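Local coordinates for mandelate racemase/muconate lactonizing enzyme-like protein (Roseovarius sp. TM1035, PDB 3RCY) that is a magnesium-binding member of the mandelate racemase/muconate lactonizing enzyme group of the enolase superfamily, probably an isomerase or related enzyme acting on a carboxylate substrate, at residues 177-182 against 212-217; 208-213 against 232-237; 218-223 against 251-256; 244-249 against 275-280. All coordinates share one frame; numbering follows the deposited sequence.

In the fold
All four contacts lie in the barrel domain and are largely buried, interaction 4 having exposed E275 at its margin. Interaction 2 is the most inward: parallel strands 205-208 and 233-235 pair there, E235 binds the magnesium ion, and the loop after strand 205-208 reaches it through water. Interaction 1 continues from it through G212 and Q213, joining two loops by a single backbone bridge and an aromatic pair. Interactions 3 and 4 belong to the outer layer of helices and have no hydrogen bond across them. Interaction 3 sets helix 216-226 against the end of helix 243-252; interaction 4 sets the latter against the turn after helix 266-274. Neighbouring subunits touch all four, with hydrogen bonds at interactions 1 and 3.

Interaction 1. Residues 177-182 against 212-217; sequences GGHMPA and GQFTTA
H179 and F214 meet as rings in an offset edge-to-face pair, the edge of F214 directed at the H179 face, with centroids 5.4 Å apart and planes at 75°. P181 CB packs on F214 CE1 at 3.6 Å, while the H179 carbonyl O lies at the phenyl edge, in its plane. The two backbones form a single bridge at H179 and F214: H179 N donates to Q213 O at 2.9 Å, and T215 N to H179 O at 3.1 Å. Q213 O also lies over one face of the H179 imidazole, whose CG sits between the backbone N and the carbonyl carbon (chi1 63°), folding the ring back over the bridge. T215 CG2 packs on G178 C at 3.5 Å, and M180 CE reaches A217 CB. Further out, T215 OG1 caps G218 N, and the Q213 amide is held by H211 N, D168 and G171. The loop before helix 183-200 thus meets the loop leading into helix 216-226, where F214 O is hydrogen-bonded to N305 of a second subunit. Q213 O accepts the H179 N-H and has a water close by, within hydrogen-bonding distance of G177 O too, while F214 and P181 give the joined loops apolar cover.

Interaction 2. Residues 208-213 against 232-237; sequences FGTHGQ and LWYEEP. With MG (magnesium ion), chain I.
F208 and Y234 lie side by side, F208 CD2 resting 3.9 Å from Y234 CD1. P237 CB sits over one face of the Y234 ring, offset toward its rim, and the F208 carbonyl O lies at the edge of the W233 indole. The H211 imidazole has two metal-bound waters above one face, also offset. Between these groups the strands pair in parallel: F208 N donates to W233 O at 3.0 Å, and E235 N to F208 O at 2.9 Å. Beyond the strand end T210 OG1 takes over, donating to E235 O at 2.6 Å in the carbonyl plane. E235 runs out extended, CG anti to the backbone N (chi1 -174°), and brings OE2 within 2.2 Å of the magnesium ion, which E261 and four waters also bind. One metal-bound water donates to G209 O; another bridges T210 O and E236 OE1, each at 2.7 Å, and E236 OE2 forms a salt bridge with R262. At this site, on the C-terminal ends of the barrel strands as in the enolase superfamily, the ion on OE2, with K166, Q282 and (weakly) W233 NE1 at OE1, fixes the carboxylate's orientation, while G209 O, T210 O and E236 OE1 position two waters.

Interaction 3. Residues 218-223 against 251-256; sequences GAIRLG and RAVRIP
Two successive helices of the barrel's outer layer meet here: one turn of helix 216-226 lies against the C-terminal end of helix 243-252 and the link that leads from it into strand 257-259. I220 carries the helix-to-helix part. Its CD1 touches A252 CB at 3.7 Å, and its CG1 and CG2 also approach the A252 methyl. V253, the first residue to leave the helical conformation, turns its CG1 onto the backbone of the opposing helix, 3.9 Å from I220 CA. With CG1 anti to the carbonyl carbon (chi1 -56°), this methyl is the branch that faces the helix. G223 has no side chain, and V253 CG1 packs directly on its CA at 4.1 Å. I255 follows along the link and sets CD1 3.5 Å from G223 O. Every contact across the pair is van der Waals in kind. Y234 lies beneath V253 and I255 and bonds through OH to A219 O, tying the strand to the helix. At the outer side, A252 O accepts a hydrogen bond from R254 of a second subunit. Small residues and beta-branched side chains fitted between helix 216-226 and the end of helix 243-252 with its following link, the strand layer below, fit the outer wall of the TIM-like beta/alpha barrel of the enolase superfamily.

Interaction 4. Residues 244-249 against 275-280; sequences GAMAQV and EGAAAI
M246 overlaps A277 along its aliphatic stem: its CB lies 4.0 Å from A277 CB, and its CG comes to 3.4 Å from A277 O. CG stands anti to the backbone N (chi1 -167°) and the chain continues straight through chi2, which carries the thioether past the alanine carbonyl; SD is 3.7 Å from A277 O. The chain then bends at chi3, taking CE onward toward P237. A277 O is buried by this approach and has no hydrogen-bonding partner in the model; methionine CG and SD lie against the carbonyl O, neither offering it a hydrogen bond. A247, the next residue of the helix, also meets the turn. Its CB lies 3.4 Å from E275 O, and its CA comes within 3.7 Å of A277 CA, an approach that small side chains at both positions allow. The methyls of A247 and A277 are 4.1 Å apart. The turn itself is a Schellman motif: G276, with positive phi, ends helix 266-274 and redirects the chain across helix 243-252. Contact is confined to apolar carbons and backbone oxygens, without a hydrogen bond between the segments. Deeper in, M246 also packs on V257 and T259 of strand 257-259, while A277 and A278 rest on V272 of helix 266-274. On the other flank of helix 243-252, A245, Q248 and V249 touch T216 of helix 216-226. The chain beyond A277 runs inward to I280, where strand 280-281 joins strand 257-259 in the parallel barrel sheet.

Interaction 1. Residues 177-182 against 212-217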
loop_
_atom_site.group_PDB
_atom_site.type_symbol
_atom_site.label_atom_id
_atom_site.label_comp_id
_atom_site.label_asym_id
_atom_site.label_seq_id
_atom_site.Cartn_x
_atom_site.Cartn_y
_atom_site.Cartn_z
ATOM N N GLY A 177 0.737 -17.082 -25.541
ATOM C CA GLY A 177 0.327 -16.366 -24.334
ATOM C C GLY A 177 -0.700 -15.309 -24.692
ATOM O O GLY A 177 -1.273 -15.338 -25.783
ATOM N N GLY A 178 -0.927 -14.364 -23.788
ATOM C CA GLY A 178 -1.916 -13.308 -24.015
ATOM C C GLY A 178 -1.717 -12.582 -25.335
ATOM O O GLY A 178 -0.577 -12.320 -25.743
ATOM N N HIS A 179 -2.821 -12.279 -26.013
ATOM C CA HIS A 179 -2.779 -11.425 -27.198
ATOM C C HIS A 179 -3.867 -10.363 -27.130
ATOM O O HIS A 179 -4.752 -10.427 -26.276
ATOM C CB HIS A 179 -2.863 -12.240 -28.513
ATOM C CG HIS A 179 -4.141 -13.007 -28.680
ATOM N ND1 HIS A 179 -4.226 -14.366 -28.471
ATOM C CD2 HIS A 179 -5.383 -12.606 -29.047
ATOM C CE1 HIS A 179 -5.464 -14.770 -28.698
ATOM N NE2 HIS A 179 -6.187 -13.719 -29.043
ATOM N N MET A 180 -3.793 -9.380 -28.018
ATOM C CA MET A 180 -4.830 -8.357 -28.111
ATOM C C MET A 180 -5.946 -8.892 -29.009
ATOM O O MET A 180 -5.663 -9.420 -30.081
ATOM C CB MET A 180 -4.231 -7.063 -28.683
ATOM C CG MET A 180 -5.198 -5.888 -28.804
ATOM S SD MET A 180 -5.614 -5.119 -27.228
ATOM C CE MET A 180 -4.117 -4.174 -26.863
ATOM N N PRO A 181 -7.218 -8.778 -28.577
ATOM C CA PRO A 181 -8.305 -9.204 -29.468
ATOM C C PRO A 181 -8.323 -8.388 -30.762
ATOM O O PRO A 181 -7.950 -7.207 -30.767
ATOM C CB PRO A 181 -9.575 -8.899 -28.654
ATOM C CG PRO A 181 -9.148 -7.799 -27.692
ATOM C CD PRO A 181 -7.733 -8.187 -27.325
ATOM N N ALA A 182 -8.746 -9.025 -31.851
ATOM C CA ALA A 182 -9.046 -8.316 -33.086
ATOM C C ALA A 182 -10.331 -7.513 -32.857
ATOM O O ALA A 182 -11.107 -7.854 -31.967
ATOM C CB ALA A 182 -9.232 -9.311 -34.203
ATOM N N GLY A 212 -8.622 -17.468 -21.260
ATOM C CA GLY A 212 -7.295 -16.917 -20.982
ATOM C C GLY A 212 -6.513 -16.461 -22.203
ATOM O O GLY A 212 -5.273 -16.509 -22.194
ATOM N N GLN A 213 -7.225 -16.001 -23.234
ATOM C CA GLN A 213 -6.621 -15.620 -24.521
ATOM C C GLN A 213 -5.787 -14.342 -24.464
ATOM O O GLN A 213 -4.918 -14.127 -25.313
ATOM C CB GLN A 213 -7.696 -15.358 -25.586
ATOM C CG GLN A 213 -8.528 -16.540 -26.015
ATOM C CD GLN A 213 -9.884 -16.568 -25.337
ATOM O OE1 GLN A 213 -9.991 -16.400 -24.115
ATOM N NE2 GLN A 213 -10.932 -16.793 -26.127
ATOM N N PHE A 214 -6.071 -13.483 -23.492
ATOM C CA PHE A 214 -5.737 -12.068 -23.641
ATOM C C PHE A 214 -4.657 -11.501 -22.738
ATOM O O PHE A 214 -4.419 -11.980 -21.631
ATOM C CB PHE A 214 -7.016 -11.231 -23.517
ATOM C CG PHE A 214 -8.067 -11.633 -24.497
ATOM C CD1 PHE A 214 -7.827 -11.520 -25.870
ATOM C CD2 PHE A 214 -9.275 -12.171 -24.064
ATOM C CE1 PHE A 214 -8.782 -11.924 -26.796
ATOM C CE2 PHE A 214 -10.236 -12.573 -24.988
ATOM C CZ PHE A 214 -9.990 -12.442 -26.352
ATOM N N THR A 215 -4.012 -10.457 -23.245
ATOM C CA THR A 215 -3.181 -9.599 -22.422
ATOM C C THR A 215 -4.134 -8.873 -21.480
ATOM O O THR A 215 -5.333 -8.832 -21.724
ATOM C CB THR A 215 -2.424 -8.570 -23.273
ATOM O OG1 THR A 215 -3.360 -7.811 -24.041
ATOM C CG2 THR A 215 -1.452 -9.273 -24.216
ATOM N N THR A 216 -3.594 -8.303 -20.412
ATOM C CA THR A 216 -4.378 -7.498 -19.481
ATOM C C THR A 216 -5.101 -6.385 -20.237
ATOM O O THR A 216 -6.310 -6.182 -20.073
ATOM C CB THR A 216 -3.456 -6.895 -18.411
ATOM O OG1 THR A 216 -2.620 -7.932 -17.883
ATOM C CG2 THR A 216 -4.266 -6.267 -17.274
ATOM N N ALA A 217 -4.346 -5.686 -21.080
ATOM C CA ALA A 217 -4.869 -4.615 -21.925
ATOM C C ALA A 217 -6.036 -5.097 -22.791
ATOM O O ALA A 217 -7.088 -4.448 -22.861
ATOM C CB ALA A 217 -3.756 -4.070 -22.805
HETATM O O HOH W 1 -4.013 -16.903 -26.364
#

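Interaction 2. Residues 208-213 against 232-237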
loop_
_atom_site.group_PDB
_atom_site.type_symbol
_atom_site.label_atom_id
_atom_site.label_comp_id
_atom_site.label_asym_id
_atom_site.label_seq_id
_atom_site.Cartn_x
_atom_site.Cartn_y
_atom_site.Cartn_z
ATOM N N PHE A 208 -19.717 -15.280 -19.552
ATOM C CA PHE A 208 -18.775 -15.029 -20.629
ATOM C C PHE A 208 -17.538 -15.889 -20.415
ATOM O O PHE A 208 -16.658 -15.564 -19.598
ATOM C CB PHE A 208 -18.429 -13.541 -20.737
ATOM C CG PHE A 208 -17.909 -13.158 -22.080
ATOM C CD1 PHE A 208 -18.786 -12.887 -23.126
ATOM C CD2 PHE A 208 -16.542 -13.103 -22.317
ATOM C CE1 PHE A 208 -18.309 -12.550 -24.391
ATOM C CE2 PHE A 208 -16.052 -12.767 -23.581
ATOM C CZ PHE A 208 -16.941 -12.492 -24.618
ATOM N N GLY A 209 -17.501 -17.005 -21.140
ATOM C CA GLY A 209 -16.606 -18.112 -20.821
ATOM C C GLY A 209 -15.272 -18.086 -21.531
ATOM O O GLY A 209 -14.881 -19.075 -22.141
ATOM N N THR A 210 -14.568 -16.958 -21.434
ATOM C CA THR A 210 -13.242 -16.796 -22.060
ATOM C C THR A 210 -12.224 -17.848 -21.575
ATOM O O THR A 210 -12.407 -18.466 -20.522
ATOM C CB THR A 210 -12.699 -15.347 -21.883
ATOM O OG1 THR A 210 -13.459 -14.670 -20.868
ATOM C CG2 THR A 210 -12.861 -14.571 -23.162
ATOM N N HIS A 211 -11.171 -18.050 -22.362
ATOM C CA HIS A 211 -10.198 -19.121 -22.148
ATOM C C HIS A 211 -8.766 -18.605 -21.936
ATOM O O HIS A 211 -7.803 -19.229 -22.379
ATOM C CB HIS A 211 -10.239 -20.086 -23.345
ATOM C CG HIS A 211 -11.462 -20.952 -23.382
ATOM N ND1 HIS A 211 -12.674 -20.511 -23.870
ATOM C CD2 HIS A 211 -11.658 -22.234 -22.995
ATOM C CE1 HIS A 211 -13.564 -21.485 -23.780
ATOM N NE2 HIS A 211 -12.973 -22.542 -23.254
ATOM N N GLY A 212 -8.622 -17.468 -21.260
ATOM C CA GLY A 212 -7.295 -16.917 -20.982
ATOM C C GLY A 212 -6.513 -16.461 -22.203
ATOM O O GLY A 212 -5.273 -16.509 -22.194
ATOM N N GLN A 213 -7.225 -16.001 -23.234
ATOM C CA GLN A 213 -6.621 -15.620 -24.521
ATOM C C GLN A 213 -5.787 -14.342 -24.464
ATOM O O GLN A 213 -4.918 -14.127 -25.313
ATOM C CB GLN A 213 -7.696 -15.358 -25.586
ATOM C CG GLN A 213 -8.528 -16.540 -26.015
ATOM C CD GLN A 213 -9.884 -16.568 -25.337
ATOM O OE1 GLN A 213 -9.991 -16.400 -24.115
ATOM N NE2 GLN A 213 -10.932 -16.793 -26.127
ATOM N N LEU A 232 -22.916 -12.239 -15.940
ATOM C CA LEU A 232 -22.735 -12.611 -14.536
ATOM C C LEU A 232 -21.254 -12.773 -14.178
ATOM O O LEU A 232 -20.839 -12.422 -13.077
ATOM C CB LEU A 232 -23.541 -13.872 -14.193
ATOM C CG LEU A 232 -23.552 -14.349 -12.729
ATOM C CD1 LEU A 232 -24.811 -15.107 -12.428
ATOM C CD2 LEU A 232 -22.333 -15.234 -12.411
ATOM N N TRP A 233 -20.466 -13.326 -15.100
ATOM C CA TRP A 233 -19.021 -13.393 -14.905
ATOM C C TRP A 233 -18.234 -13.301 -16.208
ATOM O O TRP A 233 -18.780 -13.492 -17.291
ATOM C CB TRP A 233 -18.578 -14.613 -14.059
ATOM C CG TRP A 233 -18.547 -15.982 -14.741
ATOM C CD1 TRP A 233 -17.952 -16.314 -15.936
ATOM C CD2 TRP A 233 -19.080 -17.207 -14.211
ATOM N NE1 TRP A 233 -18.113 -17.664 -16.190
ATOM C CE2 TRP A 233 -18.799 -18.232 -15.146
ATOM C CE3 TRP A 233 -19.778 -17.535 -13.040
ATOM C CZ2 TRP A 233 -19.198 -19.560 -14.946
ATOM C CZ3 TRP A 233 -20.176 -18.861 -12.843
ATOM C CH2 TRP A 233 -19.880 -19.853 -13.793
ATOM N N TYR A 234 -16.950 -13.003 -16.043
ATOM C CA TYR A 234 -15.966 -12.896 -17.098
ATOM C C TYR A 234 -14.912 -13.916 -16.689
ATOM O O TYR A 234 -14.178 -13.710 -15.713
ATOM C CB TYR A 234 -15.399 -11.468 -17.094
ATOM C CG TYR A 234 -14.469 -11.058 -18.217
ATOM C CD1 TYR A 234 -14.328 -11.825 -19.388
ATOM C CD2 TYR A 234 -13.754 -9.860 -18.125
ATOM C CE1 TYR A 234 -13.489 -11.414 -20.410
ATOM C CE2 TYR A 234 -12.908 -9.443 -19.135
ATOM C CZ TYR A 234 -12.783 -10.216 -20.280
ATOM O OH TYR A 234 -11.953 -9.783 -21.284
ATOM N N GLU A 235 -14.864 -15.030 -17.415
ATOM C CA GLU A 235 -14.044 -16.173 -17.026
ATOM C C GLU A 235 -12.630 -16.093 -17.593
ATOM O O GLU A 235 -12.441 -15.687 -18.735
ATOM C CB GLU A 235 -14.719 -17.464 -17.494
ATOM C CG GLU A 235 -14.050 -18.747 -17.023
ATOM C CD GLU A 235 -14.988 -19.947 -17.109
ATOM O OE1 GLU A 235 -16.222 -19.748 -17.105
ATOM O OE2 GLU A 235 -14.484 -21.088 -17.162
ATOM N N GLU A 236 -11.636 -16.469 -16.796
ATOM C CA GLU A 236 -10.241 -16.531 -17.277
ATOM C C GLU A 236 -9.914 -15.434 -18.311
ATOM O O GLU A 236 -9.608 -15.733 -19.462
ATOM C CB GLU A 236 -9.953 -17.907 -17.887
ATOM C CG GLU A 236 -9.933 -19.059 -16.882
ATOM C CD GLU A 236 -9.046 -20.198 -17.360
ATOM O OE1 GLU A 236 -9.335 -20.761 -18.443
ATOM O OE2 GLU A 236 -8.048 -20.515 -16.663
ATOM N N PRO A 237 -9.992 -14.155 -17.914
ATOM C CA PRO A 237 -9.756 -13.117 -18.937
ATOM C C PRO A 237 -8.309 -13.084 -19.460
ATOM O O PRO A 237 -8.057 -12.587 -20.568
ATOM C CB PRO A 237 -10.088 -11.816 -18.197
ATOM C CG PRO A 237 -9.961 -12.160 -16.729
ATOM C CD PRO A 237 -10.399 -13.584 -16.618
HETATM MG MG MG I . -13.547 -22.320 -18.738
HETATM O O HOH W 2 -14.750 -21.248 -20.282
HETATM O O HOH W 3 -11.860 -20.899 -19.465
HETATM O O HOH W 4 -15.141 -24.039 -18.729
HETATM O O HOH W 5 -12.334 -23.544 -20.262
#

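Interaction 3. Residues 218-223 against 251-256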
loop_
_atom_site.group_PDB
_atom_site.type_symbol
_atom_site.label_atom_id
_atom_site.label_comp_id
_atom_site.label_asym_id
_atom_site.label_seq_id
_atom_site.Cartn_x
_atom_site.Cartn_y
_atom_site.Cartn_z
ATOM N N GLY A 218 -5.835 -6.240 -23.444
ATOM C CA GLY A 218 -6.842 -6.846 -24.309
ATOM C C GLY A 218 -8.091 -7.268 -23.569
ATOM O O GLY A 218 -9.205 -7.036 -24.050
ATOM N N ALA A 219 -7.905 -7.870 -22.395
ATOM C CA ALA A 219 -9.015 -8.326 -21.556
ATOM C C ALA A 219 -9.878 -7.168 -21.076
ATOM O O ALA A 219 -11.098 -7.301 -20.960
ATOM C CB ALA A 219 -8.499 -9.117 -20.362
ATOM N N ILE A 220 -9.235 -6.038 -20.792
ATOM C CA ILE A 220 -9.942 -4.822 -20.383
ATOM C C ILE A 220 -10.739 -4.207 -21.544
ATOM O O ILE A 220 -11.896 -3.831 -21.363
ATOM C CB ILE A 220 -8.983 -3.799 -19.716
ATOM C CG1 ILE A 220 -8.466 -4.374 -18.381
ATOM C CG2 ILE A 220 -9.685 -2.438 -19.483
ATOM C CD1 ILE A 220 -7.201 -3.699 -17.846
ATOM N N ARG A 221 -10.138 -4.129 -22.732
ATOM C CA ARG A 221 -10.860 -3.620 -23.906
ATOM C C ARG A 221 -12.081 -4.483 -24.258
ATOM O O ARG A 221 -13.145 -3.954 -24.578
ATOM C CB ARG A 221 -9.937 -3.484 -25.110
ATOM C CG ARG A 221 -8.869 -2.402 -24.946
ATOM C CD ARG A 221 -8.152 -2.129 -26.266
ATOM N NE ARG A 221 -9.097 -1.865 -27.347
ATOM C CZ ARG A 221 -9.157 -2.536 -28.495
ATOM N NH1 ARG A 221 -8.296 -3.524 -28.760
ATOM N NH2 ARG A 221 -10.074 -2.199 -29.391
ATOM N N LEU A 222 -11.930 -5.804 -24.185
ATOM C CA LEU A 222 -13.053 -6.703 -24.476
ATOM C C LEU A 222 -14.104 -6.640 -23.371
ATOM O O LEU A 222 -15.310 -6.553 -23.642
ATOM C CB LEU A 222 -12.581 -8.147 -24.693
ATOM C CG LEU A 222 -13.694 -9.196 -24.847
ATOM C CD1 LEU A 222 -14.431 -9.024 -26.164
ATOM C CD2 LEU A 222 -13.121 -10.596 -24.747
ATOM N N GLY A 223 -13.634 -6.679 -22.130
ATOM C CA GLY A 223 -14.500 -6.588 -20.959
ATOM C C GLY A 223 -15.415 -5.378 -20.986
ATOM O O GLY A 223 -16.624 -5.514 -20.805
ATOM N N ARG A 251 -10.152 -5.082 -11.400
ATOM C CA ARG A 251 -10.353 -3.693 -10.951
ATOM C C ARG A 251 -10.843 -2.763 -12.066
ATOM O O ARG A 251 -11.490 -1.753 -11.790
ATOM C CB ARG A 251 -9.055 -3.121 -10.362
ATOM C CG ARG A 251 -8.643 -3.726 -9.017
ATOM C CD ARG A 251 -7.496 -2.940 -8.381
ATOM N NE ARG A 251 -6.252 -3.013 -9.153
ATOM C CZ ARG A 251 -5.323 -3.958 -8.994
ATOM N NH1 ARG A 251 -5.500 -4.932 -8.102
ATOM N NH2 ARG A 251 -4.223 -3.938 -9.733
ATOM N N ALA A 252 -10.525 -3.107 -13.314
ATOM C CA ALA A 252 -10.791 -2.237 -14.463
ATOM C C ALA A 252 -12.045 -2.589 -15.273
ATOM O O ALA A 252 -12.434 -1.831 -16.157
ATOM C CB ALA A 252 -9.563 -2.185 -15.385
ATOM N N VAL A 253 -12.669 -3.725 -14.983
ATOM C CA VAL A 253 -13.927 -4.090 -15.652
ATOM C C VAL A 253 -15.052 -4.232 -14.612
ATOM O O VAL A 253 -14.796 -4.613 -13.472
ATOM C CB VAL A 253 -13.785 -5.371 -16.534
ATOM C CG1 VAL A 253 -12.663 -5.203 -17.581
ATOM C CG2 VAL A 253 -13.541 -6.607 -15.674
ATOM N N ARG A 254 -16.284 -3.913 -15.000
ATOM C CA ARG A 254 -17.403 -3.881 -14.039
ATOM C C ARG A 254 -18.100 -5.246 -13.879
ATOM O O ARG A 254 -19.123 -5.365 -13.184
ATOM C CB ARG A 254 -18.410 -2.779 -14.408
ATOM C CG ARG A 254 -17.777 -1.404 -14.675
ATOM C CD ARG A 254 -18.793 -0.279 -14.487
ATOM N NE ARG A 254 -19.027 -0.044 -13.062
ATOM C CZ ARG A 254 -19.924 0.799 -12.560
ATOM N NH1 ARG A 254 -20.704 1.513 -13.364
ATOM N NH2 ARG A 254 -20.034 0.929 -11.239
ATOM N N ILE A 255 -17.512 -6.268 -14.493
ATOM C CA ILE A 255 -18.013 -7.642 -14.476
ATOM C C ILE A 255 -17.183 -8.477 -13.489
ATOM O O ILE A 255 -15.962 -8.351 -13.461
ATOM C CB ILE A 255 -17.851 -8.292 -15.880
ATOM C CG1 ILE A 255 -18.326 -7.344 -16.989
ATOM C CG2 ILE A 255 -18.566 -9.653 -15.967
ATOM C CD1 ILE A 255 -17.760 -7.705 -18.386
ATOM N N PRO A 256 -17.844 -9.320 -12.669
ATOM C CA PRO A 256 -17.106 -10.226 -11.783
ATOM C C PRO A 256 -16.213 -11.175 -12.562
ATOM O O PRO A 256 -16.625 -11.734 -13.590
ATOM C CB PRO A 256 -18.216 -11.007 -11.067
ATOM C CG PRO A 256 -19.387 -10.070 -11.086
ATOM C CD PRO A 256 -19.297 -9.396 -12.433
#

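Interaction 4. Residues 244-249 against 275-280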
loop_
_atom_site.group_PDB
_atom_site.type_symbol
_atom_site.label_atom_id
_atom_site.label_comp_id
_atom_site.label_asym_id
_atom_site.label_seq_id
_atom_site.Cartn_x
_atom_site.Cartn_y
_atom_site.Cartn_z
ATOM N N GLY A 244 -1.394 -11.029 -10.467
ATOM C CA GLY A 244 -1.407 -9.561 -10.537
ATOM C C GLY A 244 -2.118 -9.024 -11.772
ATOM O O GLY A 244 -2.871 -8.038 -11.696
ATOM N N ALA A 245 -1.883 -9.672 -12.914
ATOM C CA ALA A 245 -2.510 -9.260 -14.167
ATOM C C ALA A 245 -4.017 -9.450 -14.108
ATOM O O ALA A 245 -4.765 -8.610 -14.591
ATOM C CB ALA A 245 -1.911 -10.017 -15.357
ATOM N N MET A 246 -4.468 -10.549 -13.504
ATOM C CA MET A 246 -5.901 -10.795 -13.421
ATOM C C MET A 246 -6.606 -9.814 -12.482
ATOM O O MET A 246 -7.733 -9.388 -12.762
ATOM C CB MET A 246 -6.209 -12.242 -13.028
ATOM C CG MET A 246 -7.682 -12.592 -13.252
ATOM S SD MET A 246 -8.066 -14.307 -12.906
ATOM C CE MET A 246 -7.403 -15.081 -14.393
ATOM N N ALA A 247 -5.943 -9.453 -11.384
ATOM C CA ALA A 247 -6.492 -8.464 -10.459
ATOM C C ALA A 247 -6.610 -7.101 -11.137
ATOM O O ALA A 247 -7.539 -6.349 -10.846
ATOM C CB ALA A 247 -5.650 -8.370 -9.194
ATOM N N GLN A 248 -5.670 -6.790 -12.035
ATOM C CA GLN A 248 -5.760 -5.567 -12.830
ATOM C C GLN A 248 -7.018 -5.551 -13.694
ATOM O O GLN A 248 -7.713 -4.530 -13.758
ATOM C CB GLN A 248 -4.529 -5.379 -13.706
ATOM C CG GLN A 248 -3.298 -4.873 -12.977
ATOM C CD GLN A 248 -2.104 -4.776 -13.903
ATOM O OE1 GLN A 248 -1.480 -5.785 -14.249
ATOM N NE2 GLN A 248 -1.784 -3.557 -14.322
ATOM N N VAL A 249 -7.305 -6.674 -14.361
ATOM C CA VAL A 249 -8.543 -6.804 -15.134
ATOM C C VAL A 249 -9.759 -6.642 -14.203
ATOM O O VAL A 249 -10.679 -5.869 -14.498
ATOM C CB VAL A 249 -8.618 -8.147 -15.902
ATOM C CG1 VAL A 249 -9.928 -8.248 -16.675
ATOM C CG2 VAL A 249 -7.436 -8.294 -16.849
ATOM N N GLU A 275 -5.410 -11.186 -3.535
ATOM C CA GLU A 275 -5.114 -10.074 -4.443
ATOM C C GLU A 275 -6.354 -9.500 -5.151
ATOM O O GLU A 275 -6.255 -8.518 -5.886
ATOM C CB GLU A 275 -4.030 -10.474 -5.466
ATOM C CG GLU A 275 -2.704 -10.938 -4.851
ATOM C CD GLU A 275 -2.098 -9.939 -3.858
ATOM O OE1 GLU A 275 -2.062 -8.718 -4.158
ATOM O OE2 GLU A 275 -1.650 -10.380 -2.772
ATOM N N GLY A 276 -7.516 -10.103 -4.922
ATOM C CA GLY A 276 -8.750 -9.661 -5.570
ATOM C C GLY A 276 -8.793 -9.957 -7.061
ATOM O O GLY A 276 -9.435 -9.231 -7.826
ATOM N N ALA A 277 -8.113 -11.028 -7.473
ATOM C CA ALA A 277 -8.035 -11.394 -8.889
ATOM C C ALA A 277 -9.326 -12.010 -9.413
ATOM O O ALA A 277 -9.642 -11.884 -10.601
ATOM C CB ALA A 277 -6.866 -12.325 -9.132
ATOM N N ALA A 278 -10.061 -12.687 -8.531
ATOM C CA ALA A 278 -11.335 -13.290 -8.902
ATOM C C ALA A 278 -12.322 -13.310 -7.744
ATOM O O ALA A 278 -11.937 -13.475 -6.579
ATOM C CB ALA A 278 -11.134 -14.709 -9.446
ATOM N N ALA A 279 -13.599 -13.170 -8.091
ATOM C CA ALA A 279 -14.698 -13.222 -7.134
ATOM C C ALA A 279 -15.342 -14.608 -7.114
ATOM O O ALA A 279 -16.051 -14.961 -6.174
ATOM C CB ALA A 279 -15.740 -12.174 -7.502
ATOM N N ILE A 280 -15.097 -15.380 -8.169
ATOM C CA ILE A 280 -15.711 -16.699 -8.345
ATOM C C ILE A 280 -14.628 -17.727 -8.679
ATOM O O ILE A 280 -13.877 -17.547 -9.636
ATOM C CB ILE A 280 -16.808 -16.654 -9.443
ATOM C CG1 ILE A 280 -17.968 -15.740 -8.994
ATOM C CG2 ILE A 280 -17.314 -18.073 -9.792
ATOM C CD1 ILE A 280 -18.783 -15.107 -10.144
#